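ML032222a iGluR (Mnemiopsis leidyi, PDB 4YKI) forms a subunit of a ctenophore ionotropic glutamate receptor, a ligand-gated ion channel whose extracellular ligand-binding domain binds glycine. Local coordinates at residues B[230-233]-B[234-237]; B[37-40]-B[41-45]; B[122-126]-B[127-131]. All blocks are in the same frame, centred on the assembly; numbering follows the deposited sequence. Where two conformers were deposited one is given.

Interactions 1 and 2 are neighbours, their centres about 12 Å apart. Helices 225-238 and 37-49 pack on each other here. Leu-232 CD2 meets Met-41 CE at 3.7 Å, and His-231 CB meets Leu-45 CD2 at 3.6 Å. The Phe-235 ring lies against Lys-44 and the carbonyl of Met-41. Interaction 3 is remote, on the opposite side of the chain's centre: its centre is about 40 Å from that of interaction 1 and 39 Å from that of interaction 2. None of the three contains a residue of the glycine pocket. The side chain of Val-38 is about 10 Å from the bound glycine. That of Arg-236 is about 4 Å from a magnesium ion.

Interaction 1 of 3, residues B[230-233]-B[234-237]; sequences SHLL and KFRE
Leu-233, Lys-234 and Phe-235 sit at the join of two successive turns of one helix. The carbonyl O of Leu-233 accepts the N-H of Glu-237 at 2.9 Å, with an N-H...O angle of 166°. Leu-233 CG is anti to the backbone N (chi1 177°). This carries the isobutyl group off the turn and onto Phe-106.

Phe-235 takes the other common helical setting, with CG beside the backbone N (chi1 -74°). The ring is laid back over the preceding turn. The carbonyl O of His-231 lies over one face, 3.3 Å above the ring plane and offset toward the rim. The same oxygen accepts the N-H of Phe-235 at 3.0 Å. Leu-232 CD2 approaches the ring obliquely, 3.9 Å from Phe-235 CD2. Phe-240 adds an edge-to-face ring contact.

Backbone bonds run i to i+4 and side-chain contacts i to i+3 or i+4 along alpha-helix 225-238. One side packs on helix 37-49 and another faces the second subunit. This is consistent with the back-to-back dimer known for glutamate receptor ligand-binding domains.

Lys-234 keeps its CB 3.6 Å from the carbonyl O of His-231. Its chain bends at chi2, and in one conformer NZ forms a salt bridge with Glu-237 OE2 at 3.6 Å. Glu-237 OE1 accepts the N-H of Ser-96 of the second subunit. The extended Arg-236 donates to Ser-211 and Glu-213, both of that subunit.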
loop_
_atom_site.group_PDB
_atom_site.type_symbol
_atom_site.label_atom_id
_atom_site.label_comp_id
_atom_site.label_asym_id
_atom_site.label_seq_id
_atom_site.Cartn_x
_atom_site.Cartn_y
_atom_site.Cartn_z
ATOM N N SER B 230 -1.293 11.951 -6.881
ATOM C CA SER B 230 0.015 12.581 -6.784
ATOM C C SER B 230 0.242 13.152 -5.384
ATOM O O SER B 230 1.279 12.942 -4.754
ATOM C CB SER B 230 0.156 13.691 -7.832
ATOM O OG SER B 230 0.327 13.158 -9.134
ATOM N N HIS B 231 -0.751 13.881 -4.895
ATOM C CA HIS B 231 -0.625 14.561 -3.623
ATOM C C HIS B 231 -0.606 13.568 -2.461
ATOM O O HIS B 231 0.146 13.758 -1.513
ATOM C CB HIS B 231 -1.697 15.642 -3.490
ATOM C CG HIS B 231 -1.353 16.888 -4.245
ATOM N ND1 HIS B 231 -1.114 18.106 -3.641
ATOM C CD2 HIS B 231 -1.266 17.112 -5.575
ATOM C CE1 HIS B 231 -0.895 19.022 -4.568
ATOM N NE2 HIS B 231 -0.961 18.438 -5.748
ATOM N N LEU B 232 -1.373 12.480 -2.533
ATOM C CA LEU B 232 -1.289 11.454 -1.497
ATOM C C LEU B 232 0.064 10.733 -1.491
ATOM O O LEU B 232 0.612 10.442 -0.429
ATOM C CB LEU B 232 -2.445 10.447 -1.617
ATOM C CG LEU B 232 -3.824 10.991 -1.261
ATOM C CD1 LEU B 232 -4.852 9.923 -1.517
ATOM C CD2 LEU B 232 -3.867 11.418 0.189
ATOM N N LEU B 233 0.619 10.456 -2.666
ATOM C CA LEU B 233 1.972 9.887 -2.738
ATOM C C LEU B 233 2.994 10.826 -2.086
ATOM O O LEU B 233 3.842 10.397 -1.316
ATOM C CB LEU B 233 2.323 9.567 -4.177
ATOM C CG LEU B 233 3.732 9.024 -4.440
ATOM C CD1 LEU B 233 4.161 7.904 -3.518
ATOM C CD2 LEU B 233 3.812 8.599 -5.898
ATOM N N LYS B 234 2.892 12.118 -2.363
ATOM C CA LYS B 234 3.798 13.080 -1.751
ATOM C C LYS B 234 3.651 13.092 -0.225
ATOM O O LYS B 234 4.638 13.082 0.492
ATOM C CB LYS B 234 3.578 14.478 -2.337
ATOM C CG LYS B 234 4.708 15.467 -2.058
ATOM C CD LYS B 234 6.021 15.010 -2.691
ATOM C CE LYS B 234 7.094 16.089 -2.708
ATOM N NZ LYS B 234 8.432 15.535 -3.030
ATOM N N PHE B 235 2.420 13.103 0.281
ATOM C CA PHE B 235 2.209 13.042 1.730
ATOM C C PHE B 235 2.949 11.832 2.313
ATOM O O PHE B 235 3.600 11.933 3.342
ATOM C CB PHE B 235 0.715 12.846 2.074
ATOM C CG PHE B 235 -0.178 14.055 1.895
ATOM C CD1 PHE B 235 0.297 15.297 1.552
ATOM C CD2 PHE B 235 -1.521 13.908 2.140
ATOM C CE1 PHE B 235 -0.563 16.367 1.420
ATOM C CE2 PHE B 235 -2.385 14.960 2.007
ATOM C CZ PHE B 235 -1.918 16.198 1.655
ATOM N N ARG B 236 2.868 10.690 1.644
ATOM C CA ARG B 236 3.521 9.497 2.154
ATOM C C ARG B 236 5.045 9.656 2.139
ATOM O O ARG B 236 5.725 9.377 3.128
ATOM C CB ARG B 236 3.097 8.283 1.340
ATOM C CG ARG B 236 3.508 6.974 1.910
ATOM C CD ARG B 236 2.795 5.846 1.195
ATOM N NE ARG B 236 3.287 4.554 1.618
ATOM C CZ ARG B 236 2.735 3.388 1.295
ATOM N NH1 ARG B 236 1.651 3.333 0.532
ATOM N NH2 ARG B 236 3.293 2.274 1.707
ATOM N N GLU B 237 5.566 10.124 1.011
ATOM C CA GLU B 237 6.999 10.303 0.817
ATOM C C GLU B 237 7.594 11.331 1.772
ATOM O O GLU B 237 8.732 11.193 2.207
ATOM C CB GLU B 237 7.244 10.714 -0.640
ATOM C CG GLU B 237 8.707 10.932 -0.998
ATOM C CD GLU B 237 8.931 11.069 -2.479
ATOM O OE1 GLU B 237 8.570 10.161 -3.236
ATOM O OE2 GLU B 237 9.485 12.096 -2.896
#

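Interaction 2 of 3, residues B[37-40]-B[41-45]; sequences MVND and MVVKL
Met-41, Val-42, Val-43 and Lys-44 each donate their backbone N-H to the carbonyl four residues back, on 37-40. The result is regular alpha-helix, the first turns of helix 37-49. Val-42 N lies 2.9 Å from Val-38 O. Lys-44 N lies 3.2 Å from Asp-40 O, the longest of the four bonds.

The side chains of the second turn lean on these carbonyls. Met-41 has CG beside its backbone N (chi1 -66°), and this brings CG to 3.3 Å from Met-37 O. Met-41 SD then touches Met-37 at CG, 4.2 Å away. Both valines turn CG2 back over the preceding turn. Val-42 CG2 is 3.4 Å from Val-38 O, and Val-43 CG2 is 3.3 Å from Asn-39 O. Val-43 CG2 also touches the amide ND2 of Asn-39, the two side chains crossing at a slant.

The helix belongs to a ligand-binding domain of the periplasmic-binding-protein clan. One flank covers strand 52-56 of the parallel sheet, where Val-42 packs on Tyr-53 and Tyr-55. Asn-39 OD1 is hydrogen-bonded to the Tyr-55 hydroxyl. Another flank meets helices 225-238 and 240-248. There Asp-40 OD2 accepts from Trp-248 NE1 and pairs with Lys-247 NZ. Two partners thus grip one carboxylate oxygen. The lysine, together with the nearby N-terminal end of the helix, would probably stabilise the negative charge of Asp-40.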
loop_
_atom_site.group_PDB
_atom_site.type_symbol
_atom_site.label_atom_id
_atom_site.label_comp_id
_atom_site.label_asym_id
_atom_site.label_seq_id
_atom_site.Cartn_x
_atom_site.Cartn_y
_atom_site.Cartn_z
ATOM N N MET B 37 -7.278 12.193 11.641
ATOM C CA MET B 37 -6.229 11.983 10.653
ATOM C C MET B 37 -6.694 12.297 9.240
ATOM O O MET B 37 -5.997 12.990 8.487
ATOM C CB MET B 37 -5.729 10.544 10.740
ATOM C CG MET B 37 -4.748 10.185 9.643
ATOM S SD MET B 37 -4.078 8.547 9.885
ATOM C CE MET B 37 -2.907 8.415 8.540
ATOM N N VAL B 38 -7.847 11.770 8.850
ATOM C CA VAL B 38 -8.330 12.015 7.498
ATOM C C VAL B 38 -8.684 13.493 7.301
ATOM O O VAL B 38 -8.401 14.078 6.262
ATOM C CB VAL B 38 -9.510 11.077 7.132
ATOM C CG1 VAL B 38 -10.213 11.511 5.865
ATOM C CG2 VAL B 38 -8.969 9.650 6.964
ATOM N N ASN B 39 -9.311 14.116 8.299
ATOM C CA ASN B 39 -9.593 15.531 8.200
ATOM C C ASN B 39 -8.322 16.346 7.963
ATOM O O ASN B 39 -8.309 17.263 7.156
ATOM C CB ASN B 39 -10.323 16.045 9.435
ATOM C CG ASN B 39 -10.724 17.492 9.280
ATOM O OD1 ASN B 39 -11.523 17.836 8.419
ATOM N ND2 ASN B 39 -10.167 18.351 10.112
ATOM N N ASP B 40 -7.258 16.024 8.690
ATOM C CA ASP B 40 -5.988 16.734 8.509
ATOM C C ASP B 40 -5.454 16.547 7.085
ATOM O O ASP B 40 -4.913 17.472 6.513
ATOM C CB ASP B 40 -4.934 16.262 9.527
ATOM C CG ASP B 40 -5.156 16.789 10.928
ATOM O OD1 ASP B 40 -5.993 17.689 11.125
ATOM O OD2 ASP B 40 -4.427 16.314 11.819
ATOM N N MET B 41 -5.612 15.353 6.515
ATOM C CA MET B 41 -5.244 15.110 5.123
ATOM C C MET B 41 -6.066 15.979 4.167
ATOM O O MET B 41 -5.516 16.584 3.253
ATOM C CB MET B 41 -5.441 13.633 4.785
ATOM C CG MET B 41 -4.498 12.711 5.534
ATOM S SD MET B 41 -4.922 10.976 5.474
ATOM C CE MET B 41 -4.689 10.585 3.729
ATOM N N VAL B 42 -7.375 16.034 4.386
ATOM C CA VAL B 42 -8.277 16.808 3.523
ATOM C C VAL B 42 -7.956 18.296 3.595
ATOM O O VAL B 42 -7.934 18.981 2.581
ATOM C CB VAL B 42 -9.752 16.552 3.892
ATOM C CG1 VAL B 42 -10.678 17.550 3.208
ATOM C CG2 VAL B 42 -10.161 15.139 3.534
ATOM N N VAL B 43 -7.710 18.796 4.798
ATOM C CA VAL B 43 -7.378 20.202 4.970
ATOM C C VAL B 43 -6.137 20.556 4.148
ATOM O O VAL B 43 -6.106 21.560 3.441
ATOM C CB VAL B 43 -7.161 20.563 6.457
ATOM C CG1 VAL B 43 -6.510 21.925 6.615
ATOM C CG2 VAL B 43 -8.489 20.547 7.212
ATOM N N LYS B 44 -5.096 19.743 4.254
ATOM C CA LYS B 44 -3.876 19.995 3.496
ATOM C C LYS B 44 -4.094 19.897 1.979
ATOM O O LYS B 44 -3.588 20.716 1.231
ATOM C CB LYS B 44 -2.778 19.031 3.948
ATOM C CG LYS B 44 -1.376 19.382 3.493
ATOM C CD LYS B 44 -0.882 20.735 4.022
ATOM C CE LYS B 44 -0.783 20.766 5.553
ATOM N NZ LYS B 44 -0.095 21.988 6.106
ATOM N N LEU B 45 -4.852 18.900 1.531
ATOM C CA LEU B 45 -5.208 18.771 0.122
ATOM C C LEU B 45 -5.928 20.021 -0.354
ATOM O O LEU B 45 -5.646 20.518 -1.442
ATOM C CB LEU B 45 -6.089 17.544 -0.124
ATOM C CG LEU B 45 -5.391 16.190 -0.063
ATOM C CD1 LEU B 45 -6.428 15.074 -0.058
ATOM C CD2 LEU B 45 -4.393 15.997 -1.191
#

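Interaction 3 of 3, residues B[122-126]-B[127-131]; sequences TTLNQ and VLELL
Leu-124 meets both Glu-129 and Leu-130. Its CD1 presses on Leu-130 CD2 at 3.3 Å, closer than usual for two methyl groups, and the side chains cross at about a right angle. The Leu-124 and Glu-129 side chains pass in opposite directions, with Leu-124 CD2 3.9 Å from Glu-129 OE1. A water donates to Glu-129 OE1, at 3.0 Å, and links it weakly to the carbonyl of Thr-123.

Asn-125 is held through its backbone. Its N-H points at Glu-129 OE1, 2.9 Å away and nearly straight at 170°. The donor comes from above the carboxylate plane. The CG of Glu-129 is beside its backbone N (chi1 -67°), and the extended chain beyond it reaches back to the loop. The Asn-125 amide stands almost perpendicular to the carboxylate, with CB 3.5 Å from Glu-129 OE2.

Gln-126 bonds to the first turn of the 3-10 segment twice. Its carbonyl O accepts the N-H of Glu-129 at 3.0 Å. Its side chain bends at chi2 and runs beside Leu-128, and OE1 takes the Leu-128 N-H at 2.9 Å from above the amide plane. Gln-126 NE2 is hydrogen-bonded to the Tyr-158 hydroxyl. The backbone N of Gln-126 is buried with no hydrogen-bond partner.

The turn follows strand 109-118 and precedes strand 137-141 in the chain. It packs on the mixed sheet and on helix 157-164. Val-127 touches Ala-115 of strand 109-118, Ile-186 of strand 183-188, and Tyr-158 and Leu-161 of the helix. Leu-124 and Leu-130 both pack on Val-184 of strand 183-188 and on Tyr-136.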
loop_
_atom_site.group_PDB
_atom_site.type_symbol
_atom_site.label_atom_id
_atom_site.label_comp_id
_atom_site.label_asym_id
_atom_site.label_seq_id
_atom_site.Cartn_x
_atom_site.Cartn_y
_atom_site.Cartn_z
ATOM N N THR B 122 -11.636 -21.158 28.383
ATOM C CA THR B 122 -11.148 -21.589 27.093
ATOM C C THR B 122 -11.324 -20.445 26.101
ATOM O O THR B 122 -12.288 -19.668 26.160
ATOM C CB THR B 122 -11.889 -22.829 26.553
ATOM O OG1 THR B 122 -13.285 -22.538 26.419
ATOM C CG2 THR B 122 -11.687 -24.061 27.446
ATOM N N THR B 123 -10.379 -20.342 25.187
ATOM C CA THR B 123 -10.404 -19.281 24.205
ATOM C C THR B 123 -10.205 -19.901 22.825
ATOM O O THR B 123 -10.300 -21.114 22.666
ATOM C CB THR B 123 -9.389 -18.188 24.603
ATOM O OG1 THR B 123 -9.585 -17.001 23.823
ATOM C CG2 THR B 123 -7.990 -18.694 24.470
ATOM N N LEU B 124 -9.996 -19.076 21.817
ATOM C CA LEU B 124 -9.962 -19.557 20.440
ATOM C C LEU B 124 -8.668 -19.149 19.796
ATOM O O LEU B 124 -8.141 -18.085 20.098
ATOM C CB LEU B 124 -11.108 -18.945 19.632
ATOM C CG LEU B 124 -12.479 -19.235 20.231
ATOM C CD1 LEU B 124 -13.534 -18.387 19.591
ATOM C CD2 LEU B 124 -12.823 -20.692 20.095
ATOM N N ASN B 125 -8.183 -19.985 18.880
ATOM C CA ASN B 125 -6.919 -19.749 18.180
ATOM C C ASN B 125 -7.097 -19.229 16.743
ATOM O O ASN B 125 -6.196 -18.600 16.184
ATOM C CB ASN B 125 -6.102 -21.051 18.132
ATOM C CG ASN B 125 -5.763 -21.589 19.517
ATOM O OD1 ASN B 125 -5.378 -20.839 20.416
ATOM N ND2 ASN B 125 -5.909 -22.896 19.693
ATOM N N GLN B 126 -8.243 -19.508 16.133
ATOM C CA GLN B 126 -8.483 -19.114 14.746
ATOM C C GLN B 126 -9.988 -19.024 14.555
ATOM O O GLN B 126 -10.727 -19.834 15.107
ATOM C CB GLN B 126 -7.856 -20.128 13.780
ATOM C CG GLN B 126 -7.527 -19.582 12.365
ATOM C CD GLN B 126 -8.719 -19.550 11.427
ATOM O OE1 GLN B 126 -9.666 -20.324 11.569
ATOM N NE2 GLN B 126 -8.673 -18.648 10.452
ATOM N N VAL B 127 -10.448 -18.034 13.791
ATOM C CA VAL B 127 -11.876 -17.713 13.779
ATOM C C VAL B 127 -12.783 -18.852 13.321
ATOM O O VAL B 127 -13.928 -18.925 13.760
ATOM C CB VAL B 127 -12.213 -16.446 12.957
ATOM C CG1 VAL B 127 -11.690 -15.183 13.659
ATOM C CG2 VAL B 127 -11.698 -16.540 11.523
ATOM N N LEU B 128 -12.321 -19.745 12.450
ATOM C CA LEU B 128 -13.201 -20.798 11.957
ATOM C C LEU B 128 -13.583 -21.765 13.071
ATOM O O LEU B 128 -14.585 -22.477 12.946
ATOM C CB LEU B 128 -12.597 -21.543 10.764
ATOM C CG LEU B 128 -12.482 -20.721 9.464
ATOM C CD1 LEU B 128 -11.895 -21.580 8.343
ATOM C CD2 LEU B 128 -13.804 -20.104 9.010
ATOM N N GLU B 129 -12.818 -21.769 14.163
ATOM C CA GLU B 129 -13.184 -22.566 15.333
ATOM C C GLU B 129 -14.547 -22.194 15.915
ATOM O O GLU B 129 -15.180 -23.004 16.598
ATOM C CB GLU B 129 -12.121 -22.418 16.420
ATOM C CG GLU B 129 -10.799 -23.030 16.000
ATOM C CD GLU B 129 -9.656 -22.770 16.965
ATOM O OE1 GLU B 129 -9.879 -22.182 18.042
ATOM O OE2 GLU B 129 -8.517 -23.166 16.619
ATOM N N LEU B 130 -15.001 -20.974 15.659
ATOM C CA LEU B 130 -16.295 -20.532 16.144
ATOM C C LEU B 130 -17.451 -21.417 15.661
ATOM O O LEU B 130 -18.472 -21.531 16.343
ATOM C CB LEU B 130 -16.535 -19.084 15.711
ATOM C CG LEU B 130 -15.710 -18.048 16.471
ATOM C CD1 LEU B 130 -15.664 -16.751 15.700
ATOM C CD2 LEU B 130 -16.241 -17.821 17.873
ATOM N N LEU B 131 -17.290 -22.022 14.486
ATOM C CA LEU B 131 -18.372 -22.790 13.858
ATOM C C LEU B 131 -18.658 -24.113 14.570
ATOM O O LEU B 131 -19.721 -24.711 14.358
ATOM C CB LEU B 131 -18.055 -23.059 12.383
ATOM C CG LEU B 131 -17.919 -21.812 11.502
ATOM C CD1 LEU B 131 -17.477 -22.185 10.085
ATOM C CD2 LEU B 131 -19.216 -21.006 11.471
HETATM O O HOH W 1 -11.069 -23.594 20.404
#